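Local coordinates for protein 33 kDa chaperonin (Thermotoga maritima, PDB 1VQ0) that probably acts as a redox-regulated molecular chaperone that protects thermally unfolding and oxidatively damaged proteins from irreversible aggregation, at residues 116-127 with 138-148; 79-87 with 98-106. All coordinates share one frame; numbering follows the deposited sequence.

Contact 1: 116-127 with 138-148; sequences VAGAIGQGVLRV and VSQVPLVSGEI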
loop_
_atom_site.group_PDB
_atom_site.type_symbol
_atom_site.label_atom_id
_atom_site.label_comp_id
_atom_site.label_asym_id
_atom_site.label_seq_id
_atom_site.Cartn_x
_atom_site.Cartn_y
_atom_site.Cartn_z
ATOM N N VAL A 116 0.257 2.096 -24.921
ATOM C CA VAL A 116 -0.155 1.743 -23.557
ATOM C C VAL A 116 0.440 2.705 -22.526
ATOM O O VAL A 116 -0.287 3.265 -21.693
ATOM C CB VAL A 116 0.187 0.268 -23.283
ATOM C CG1 VAL A 116 -0.070 -0.117 -21.832
ATOM C CG2 VAL A 116 -0.613 -0.617 -24.235
ATOM N N ALA A 117 1.755 2.968 -22.624
ATOM C CA ALA A 117 2.464 3.846 -21.696
ATOM C C ALA A 117 1.844 5.258 -21.732
ATOM O O ALA A 117 1.593 5.880 -20.707
ATOM C CB ALA A 117 3.978 3.870 -22.021
ATOM N N GLY A 118 1.588 5.753 -22.926
ATOM C CA GLY A 118 0.950 7.060 -23.107
ATOM C C GLY A 118 -0.464 7.044 -22.542
ATOM O O GLY A 118 -0.921 7.992 -21.927
ATOM N N ALA A 119 -1.190 5.945 -22.742
ATOM C CA ALA A 119 -2.566 5.909 -22.225
ATOM C C ALA A 119 -2.560 6.049 -20.703
ATOM O O ALA A 119 -3.414 6.683 -20.127
ATOM C CB ALA A 119 -3.241 4.634 -22.617
ATOM N N ILE A 120 -1.593 5.394 -20.041
ATOM C CA ILE A 120 -1.530 5.398 -18.567
ATOM C C ILE A 120 -0.883 6.664 -18.007
ATOM O O ILE A 120 -1.311 7.221 -16.979
ATOM C CB ILE A 120 -0.803 4.127 -18.086
ATOM C CG1 ILE A 120 -1.680 2.900 -18.371
ATOM C CG2 ILE A 120 -0.371 4.260 -16.579
ATOM C CD1 ILE A 120 -0.945 1.589 -18.209
ATOM N N GLY A 121 0.166 7.107 -18.662
ATOM C CA GLY A 121 0.899 8.272 -18.186
ATOM C C GLY A 121 1.684 7.994 -16.913
ATOM O O GLY A 121 2.025 6.839 -16.607
ATOM N N GLN A 122 1.934 9.058 -16.188
ATOM C CA GLN A 122 2.695 9.084 -14.949
ATOM C C GLN A 122 1.788 8.621 -13.845
ATOM O O GLN A 122 0.690 9.146 -13.693
ATOM C CB GLN A 122 3.111 10.517 -14.578
ATOM C CG GLN A 122 4.085 11.199 -15.496
ATOM C CD GLN A 122 5.159 10.280 -15.913
ATOM O OE1 GLN A 122 6.017 9.919 -15.098
ATOM N NE2 GLN A 122 5.090 9.826 -17.164
ATOM N N GLY A 123 2.267 7.698 -13.039
ATOM C CA GLY A 123 1.469 7.176 -11.968
ATOM C C GLY A 123 2.044 5.986 -11.236
ATOM O O GLY A 123 3.255 5.820 -11.149
ATOM N N VAL A 124 1.146 5.180 -10.681
ATOM C CA VAL A 124 1.506 4.168 -9.681
ATOM C C VAL A 124 0.805 2.821 -9.984
ATOM O O VAL A 124 -0.207 2.749 -10.678
ATOM C CB VAL A 124 1.106 4.626 -8.199
ATOM C CG1 VAL A 124 1.664 5.909 -7.885
ATOM C CG2 VAL A 124 -0.403 4.679 -7.967
ATOM N N LEU A 125 1.377 1.765 -9.431
ATOM C CA LEU A 125 0.770 0.462 -9.476
ATOM C C LEU A 125 0.532 -0.057 -8.053
ATOM O O LEU A 125 1.405 -0.002 -7.234
ATOM C CB LEU A 125 1.655 -0.474 -10.276
ATOM C CG LEU A 125 1.275 -1.953 -10.400
ATOM C CD1 LEU A 125 2.061 -2.578 -11.571
ATOM C CD2 LEU A 125 1.603 -2.682 -9.169
ATOM N N ARG A 126 -0.697 -0.502 -7.816
ATOM C CA ARG A 126 -1.192 -1.110 -6.588
ATOM C C ARG A 126 -1.575 -2.559 -6.804
ATOM O O ARG A 126 -2.143 -2.884 -7.818
ATOM C CB ARG A 126 -2.447 -0.373 -6.060
ATOM C CG ARG A 126 -2.113 0.848 -5.390
ATOM C CD ARG A 126 -3.228 1.610 -4.707
ATOM N NE ARG A 126 -4.079 2.171 -5.700
ATOM C CZ ARG A 126 -4.032 3.387 -6.190
ATOM N NH1 ARG A 126 -3.178 4.270 -5.773
ATOM N NH2 ARG A 126 -4.914 3.722 -7.106
ATOM N N VAL A 127 -1.238 -3.396 -5.827
ATOM C CA VAL A 127 -1.725 -4.773 -5.721
ATOM C C VAL A 127 -2.427 -4.955 -4.381
ATOM O O VAL A 127 -1.835 -4.736 -3.306
ATOM C CB VAL A 127 -0.642 -5.795 -5.982
ATOM C CG1 VAL A 127 -1.139 -7.250 -5.725
ATOM C CG2 VAL A 127 -0.138 -5.605 -7.418
ATOM N N VAL A 138 -2.382 -4.276 0.906
ATOM C CA VAL A 138 -2.225 -3.388 -0.260
ATOM C C VAL A 138 -0.770 -2.915 -0.343
ATOM O O VAL A 138 -0.174 -2.492 0.653
ATOM C CB VAL A 138 -3.075 -2.097 -0.228
ATOM C CG1 VAL A 138 -2.973 -1.358 -1.577
ATOM C CG2 VAL A 138 -4.512 -2.325 0.188
ATOM N N SER A 139 -0.224 -2.952 -1.549
ATOM C CA SER A 139 1.127 -2.537 -1.770
ATOM C C SER A 139 1.149 -1.676 -3.007
ATOM O O SER A 139 0.593 -2.048 -4.004
ATOM C CB SER A 139 2.036 -3.787 -1.796
ATOM O OG SER A 139 3.357 -3.453 -2.215
ATOM N N GLN A 140 1.768 -0.493 -2.908
ATOM C CA GLN A 140 1.872 0.510 -3.971
ATOM C C GLN A 140 3.317 0.859 -4.321
ATOM O O GLN A 140 4.147 1.097 -3.472
ATOM C CB GLN A 140 1.110 1.780 -3.610
ATOM C CG GLN A 140 1.125 2.826 -4.726
ATOM C CD GLN A 140 0.487 4.152 -4.336
ATOM O OE1 GLN A 140 -0.664 4.153 -3.933
ATOM N NE2 GLN A 140 1.249 5.272 -4.404
ATOM N N VAL A 141 3.610 0.836 -5.613
ATOM C CA VAL A 141 4.932 1.159 -6.126
ATOM C C VAL A 141 4.787 2.158 -7.287
ATOM O O VAL A 141 3.772 2.148 -7.962
ATOM C CB VAL A 141 5.723 -0.126 -6.542
ATOM C CG1 VAL A 141 5.950 -1.048 -5.364
ATOM C CG2 VAL A 141 5.084 -0.843 -7.717
ATOM N N PRO A 142 5.808 2.970 -7.547
ATOM C CA PRO A 142 5.779 3.818 -8.686
ATOM C C PRO A 142 5.900 2.995 -9.958
ATOM O O PRO A 142 6.450 1.902 -9.911
ATOM C CB PRO A 142 6.954 4.782 -8.486
ATOM C CG PRO A 142 7.840 4.120 -7.423
ATOM C CD PRO A 142 7.055 3.050 -6.808
ATOM N N LEU A 143 5.307 3.492 -11.055
ATOM C CA LEU A 143 5.399 2.771 -12.331
ATOM C C LEU A 143 6.837 2.882 -12.784
ATOM O O LEU A 143 7.505 3.837 -12.488
ATOM C CB LEU A 143 4.457 3.347 -13.373
ATOM C CG LEU A 143 2.993 3.119 -13.189
ATOM C CD1 LEU A 143 2.202 4.059 -14.223
ATOM C CD2 LEU A 143 2.611 1.621 -13.382
ATOM N N VAL A 144 7.302 1.844 -13.437
ATOM C CA VAL A 144 8.589 1.778 -14.036
ATOM C C VAL A 144 8.581 2.261 -15.500
ATOM O O VAL A 144 9.517 2.905 -15.933
ATOM C CB VAL A 144 9.061 0.278 -14.079
ATOM C CG1 VAL A 144 10.197 0.092 -15.143
ATOM C CG2 VAL A 144 9.532 -0.128 -12.727
ATOM N N SER A 145 7.609 1.808 -16.286
ATOM C CA SER A 145 7.516 2.132 -17.734
ATOM C C SER A 145 6.094 2.341 -18.206
ATOM O O SER A 145 5.902 2.985 -19.217
ATOM C CB SER A 145 8.079 1.013 -18.601
ATOM O OG SER A 145 7.316 -0.174 -18.549
ATOM N N GLY A 146 5.104 1.791 -17.527
ATOM C CA GLY A 146 3.698 1.979 -17.977
ATOM C C GLY A 146 3.235 1.041 -19.085
ATOM O O GLY A 146 2.157 1.234 -19.600
ATOM N N GLU A 147 4.053 0.024 -19.417
ATOM C CA GLU A 147 3.738 -1.046 -20.323
ATOM C C GLU A 147 3.041 -2.197 -19.618
ATOM O O GLU A 147 2.685 -3.162 -20.273
ATOM C CB GLU A 147 5.059 -1.650 -20.883
ATOM C CG GLU A 147 5.940 -0.694 -21.668
ATOM C CD GLU A 147 5.295 -0.211 -22.936
ATOM O OE1 GLU A 147 4.564 -1.006 -23.555
ATOM O OE2 GLU A 147 5.515 0.958 -23.306
ATOM N N ILE A 148 2.950 -2.146 -18.284
ATOM C CA ILE A 148 2.275 -3.165 -17.433
ATOM C C ILE A 148 3.149 -4.390 -17.062
ATOM O O ILE A 148 3.328 -4.671 -15.886
ATOM C CB ILE A 148 0.821 -3.547 -17.983
ATOM C CG1 ILE A 148 0.001 -2.253 -18.105
ATOM C CG2 ILE A 148 0.034 -4.502 -16.998
ATOM C CD1 ILE A 148 -1.343 -2.390 -18.738
#
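Arg126 and Gln140 run side by side from neighbouring strands, pointing the same way, and their flat ends are turned 65° apart. NH1 of Arg126 donates to OE1 of Gln140 at 3.1 Å; the oxygen lies in the guanidinium plane, yet the nitrogen sits well above the plane of the amide carbonyl. A bend at chi3 (-70°) turns the guanidinium, whose NH2 forms salt bridges with Glu77 and Asp75. The amide also meets Val124, with NE2 of Gln140 3.6 Å from CG1 of Val124. These pairs decorate one face of an antiparallel beta hairpin, strands 123-130 and 137-142, in which Leu125 and Val141 are a hydrogen-bonded pair: Leu125 N reaches Val141 O at 2.8 Å. Their side chains lie alongside each other on the opposite face. Strand 137-142 pairs in turn with a strand of the second subunit, so the sheet continues across the interface. Beyond the hairpin Leu143 turns back over the first segment, its CD2 3.9 Å from CB of Leu125 and its CD1 pressed tightly, at 3.5 Å, on CG2 of Ile120. On helix 116-120, CD1 of Ile120 meets CG1 of Ile148 at 4.0 Å, the two side chains crossing at about a right angle.

Contact 2: 79-87 with 98-106; sequences NGPIRRVVA and YVANPKVEL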
loop_
_atom_site.group_PDB
_atom_site.type_symbol
_atom_site.label_atom_id
_atom_site.label_comp_id
_atom_site.label_asym_id
_atom_site.label_seq_id
_atom_site.Cartn_x
_atom_site.Cartn_y
_atom_site.Cartn_z
ATOM N N ASN A 79 -1.872 9.684 -14.892
ATOM C CA ASN A 79 -2.392 10.911 -15.459
ATOM C C ASN A 79 -2.608 10.904 -17.007
ATOM O O ASN A 79 -2.940 11.915 -17.562
ATOM C CB ASN A 79 -1.535 12.130 -15.039
ATOM C CG ASN A 79 -0.157 12.145 -15.689
ATOM O OD1 ASN A 79 0.189 11.254 -16.456
ATOM N ND2 ASN A 79 0.666 13.142 -15.314
ATOM N N GLY A 80 -2.376 9.787 -17.676
ATOM C CA GLY A 80 -2.750 9.659 -19.055
ATOM C C GLY A 80 -4.258 9.590 -19.223
ATOM O O GLY A 80 -4.966 9.506 -18.238
ATOM N N PRO A 81 -4.722 9.610 -20.474
ATOM C CA PRO A 81 -6.151 9.770 -20.784
ATOM C C PRO A 81 -7.015 8.553 -20.472
ATOM O O PRO A 81 -8.240 8.701 -20.406
ATOM C CB PRO A 81 -6.145 10.152 -22.284
ATOM C CG PRO A 81 -4.906 9.518 -22.864
ATOM C CD PRO A 81 -3.903 9.608 -21.701
ATOM N N ILE A 82 -6.402 7.357 -20.295
ATOM C CA ILE A 82 -7.148 6.217 -19.740
ATOM C C ILE A 82 -7.466 6.274 -18.219
ATOM O O ILE A 82 -8.457 5.699 -17.796
ATOM C CB ILE A 82 -6.548 4.846 -20.124
ATOM C CG1 ILE A 82 -7.687 3.804 -20.285
ATOM C CG2 ILE A 82 -5.486 4.402 -19.121
ATOM C CD1 ILE A 82 -7.286 2.427 -20.969
ATOM N N ARG A 83 -6.593 6.945 -17.454
ATOM C CA ARG A 83 -6.767 7.336 -16.049
ATOM C C ARG A 83 -6.555 6.224 -15.040
ATOM O O ARG A 83 -5.802 6.375 -14.069
ATOM C CB ARG A 83 -8.107 8.030 -15.809
ATOM C CG ARG A 83 -8.381 9.217 -16.717
ATOM C CD ARG A 83 -9.423 10.274 -16.196
ATOM N NE ARG A 83 -10.687 9.747 -15.645
ATOM C CZ ARG A 83 -11.758 9.343 -16.355
ATOM N NH1 ARG A 83 -11.762 9.332 -17.699
ATOM N NH2 ARG A 83 -12.830 8.900 -15.693
ATOM N N ARG A 84 -7.239 5.108 -15.265
ATOM C CA ARG A 84 -7.215 3.980 -14.352
ATOM C C ARG A 84 -7.472 2.651 -15.061
ATOM O O ARG A 84 -8.311 2.572 -15.949
ATOM C CB ARG A 84 -8.278 4.130 -13.241
ATOM C CG ARG A 84 -7.806 3.452 -11.952
ATOM C CD ARG A 84 -8.590 3.839 -10.790
ATOM N NE ARG A 84 -8.086 3.327 -9.511
ATOM C CZ ARG A 84 -8.602 3.705 -8.327
ATOM N NH1 ARG A 84 -9.601 4.565 -8.266
ATOM N NH2 ARG A 84 -8.151 3.243 -7.196
ATOM N N VAL A 85 -6.697 1.645 -14.650
ATOM C CA VAL A 85 -6.784 0.288 -15.145
ATOM C C VAL A 85 -6.784 -0.671 -13.966
ATOM O O VAL A 85 -5.822 -0.694 -13.177
ATOM C CB VAL A 85 -5.577 -0.057 -16.041
ATOM C CG1 VAL A 85 -5.780 -1.373 -16.700
ATOM C CG2 VAL A 85 -5.359 0.992 -17.068
ATOM N N VAL A 86 -7.845 -1.484 -13.876
ATOM C CA VAL A 86 -8.081 -2.373 -12.741
ATOM C C VAL A 86 -8.361 -3.811 -13.241
ATOM O O VAL A 86 -9.235 -4.045 -14.086
ATOM C CB VAL A 86 -9.296 -1.882 -11.886
ATOM C CG1 VAL A 86 -9.526 -2.772 -10.706
ATOM C CG2 VAL A 86 -9.070 -0.513 -11.373
ATOM N N ALA A 87 -7.571 -4.761 -12.782
ATOM C CA ALA A 87 -7.809 -6.139 -13.137
ATOM C C ALA A 87 -7.739 -7.003 -11.931
ATOM O O ALA A 87 -6.742 -6.958 -11.214
ATOM C CB ALA A 87 -6.855 -6.603 -14.203
ATOM N N TYR A 98 -11.768 -3.483 -15.647
ATOM C CA TYR A 98 -12.367 -2.274 -16.233
ATOM C C TYR A 98 -11.302 -1.158 -16.334
ATOM O O TYR A 98 -10.238 -1.227 -15.687
ATOM C CB TYR A 98 -13.567 -1.801 -15.419
ATOM C CG TYR A 98 -13.265 -1.283 -13.993
ATOM C CD1 TYR A 98 -13.276 -2.132 -12.909
ATOM C CD2 TYR A 98 -13.031 0.087 -13.749
ATOM C CE1 TYR A 98 -12.998 -1.660 -11.597
ATOM C CE2 TYR A 98 -12.752 0.576 -12.447
ATOM C CZ TYR A 98 -12.726 -0.325 -11.380
ATOM O OH TYR A 98 -12.510 0.115 -10.082
ATOM N N VAL A 99 -11.596 -0.153 -17.161
ATOM C CA VAL A 99 -10.755 1.028 -17.279
ATOM C C VAL A 99 -11.643 2.213 -17.058
ATOM O O VAL A 99 -12.852 2.122 -17.269
ATOM C CB VAL A 99 -10.058 1.180 -18.624
ATOM C CG1 VAL A 99 -9.145 0.038 -18.898
ATOM C CG2 VAL A 99 -11.058 1.328 -19.781
ATOM N N ALA A 100 -11.055 3.333 -16.628
ATOM C CA ALA A 100 -11.856 4.528 -16.356
ATOM C C ALA A 100 -12.400 5.139 -17.651
ATOM O O ALA A 100 -13.542 5.619 -17.666
ATOM C CB ALA A 100 -11.056 5.549 -15.557
ATOM N N ASN A 101 -11.624 5.021 -18.741
ATOM C CA ASN A 101 -11.968 5.582 -20.031
ATOM C C ASN A 101 -11.946 4.552 -21.148
ATOM O O ASN A 101 -10.967 4.439 -21.853
ATOM C CB ASN A 101 -11.077 6.803 -20.375
ATOM C CG ASN A 101 -11.418 7.439 -21.774
ATOM O OD1 ASN A 101 -12.477 7.168 -22.362
ATOM N ND2 ASN A 101 -10.505 8.273 -22.294
ATOM N N PRO A 102 -13.044 3.805 -21.293
ATOM C CA PRO A 102 -13.131 2.729 -22.273
ATOM C C PRO A 102 -12.992 3.141 -23.744
ATOM O O PRO A 102 -12.727 2.290 -24.572
ATOM C CB PRO A 102 -14.553 2.117 -22.041
ATOM C CG PRO A 102 -15.293 3.003 -21.148
ATOM C CD PRO A 102 -14.283 3.944 -20.506
ATOM N N LYS A 103 -13.217 4.416 -24.058
ATOM C CA LYS A 103 -13.184 4.927 -25.444
ATOM C C LYS A 103 -11.854 5.625 -25.798
ATOM O O LYS A 103 -11.738 6.240 -26.839
ATOM C CB LYS A 103 -14.346 5.919 -25.653
ATOM C CG LYS A 103 -15.716 5.317 -25.828
ATOM C CD LYS A 103 -15.833 3.804 -25.632
ATOM C CE LYS A 103 -17.277 3.259 -25.921
ATOM N NZ LYS A 103 -17.416 2.810 -27.319
ATOM N N VAL A 104 -10.872 5.547 -24.916
ATOM C CA VAL A 104 -9.614 6.246 -25.119
ATOM C C VAL A 104 -8.969 5.869 -26.472
ATOM O O VAL A 104 -8.948 4.687 -26.867
ATOM C CB VAL A 104 -8.617 5.928 -23.962
ATOM C CG1 VAL A 104 -8.198 4.480 -23.990
ATOM C CG2 VAL A 104 -7.395 6.852 -24.060
ATOM N N GLU A 105 -8.460 6.893 -27.163
ATOM C CA GLU A 105 -7.692 6.748 -28.389
ATOM C C GLU A 105 -6.456 7.633 -28.310
ATOM O O GLU A 105 -6.483 8.699 -27.727
ATOM C CB GLU A 105 -8.483 7.233 -29.586
ATOM C CG GLU A 105 -9.746 6.465 -29.924
ATOM C CD GLU A 105 -10.502 7.103 -31.127
ATOM O OE1 GLU A 105 -10.094 8.174 -31.671
ATOM O OE2 GLU A 105 -11.525 6.531 -31.523
ATOM N N LEU A 106 -5.397 7.215 -28.970
ATOM C CA LEU A 106 -4.144 7.978 -29.059
ATOM C C LEU A 106 -3.476 7.560 -30.380
ATOM O O LEU A 106 -3.798 6.480 -30.908
ATOM C CB LEU A 106 -3.211 7.526 -27.915
ATOM C CG LEU A 106 -3.366 8.149 -26.527
ATOM C CD1 LEU A 106 -2.294 7.608 -25.600
ATOM C CD2 LEU A 106 -3.232 9.637 -26.676
#
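Tyr98 lays one face of its ring over Val86 at the open end of an antiparallel beta hairpin formed by strands 84-90 and 94-99. CB of Val86 is 4.0 Å from the ring centroid, a CH-pi contact over the face. The hydroxyl is hydrogen-bonded to NZ of Lys276, and the ring of Trp277 packs edge-to-face with that of Tyr98; the tyrosine side chain lies about 9 Å from the zinc ion. The backbones of Val86 and Tyr98 form a hydrogen-bonded pair. Val99 faces the other side of the sheet, where its CG1 touches CD1 of Ile82 at 3.7 Å, the side chains crossing at about a right angle. Ala100 follows as the strand ends: its N donates to Arg84 O at 2.9 Å, and its methyl sits over one face of the Arg83 guanidinium, off toward the rim. Asn101, with CG anti to its N (chi1 180°), binds this loop to the turn Gly80-Arg83: ND2 gives a nearly straight bond of 3.0 Å to Pro81 O, which lies in the amide plane. Val104, at the end of the type I turn begun by Asn101, has one methyl for each neighbour, CG1 on Ile82 and CG2 on Pro81 CG at 3.8 Å. Leu106 then meets the same proline tip to tip, its CD2 4.2 Å from CG of Pro81.

Along the chain the two contacts come in series, 79-87 with 98-106 closing before 116-127 with 138-148 opens, and their centres are about 12 Å apart. Both are beta hairpins of one mixed sheet, and strand 71-78 lies between them, hydrogen-bonded to strand 84-90 on one side and 123-130 on the other. They also meet directly: the turn of contact 2 leans on the end of helix 116-120 in contact 1, where Gly80 N probably bonds to Ile120 O and Gln122 N to Asn79 OD1. The sheet thus spans two different surroundings, since contact 1 lies at the subunit interface whereas contact 2 approaches the zinc-binding region, whose cysteines are thought to form the redox switch.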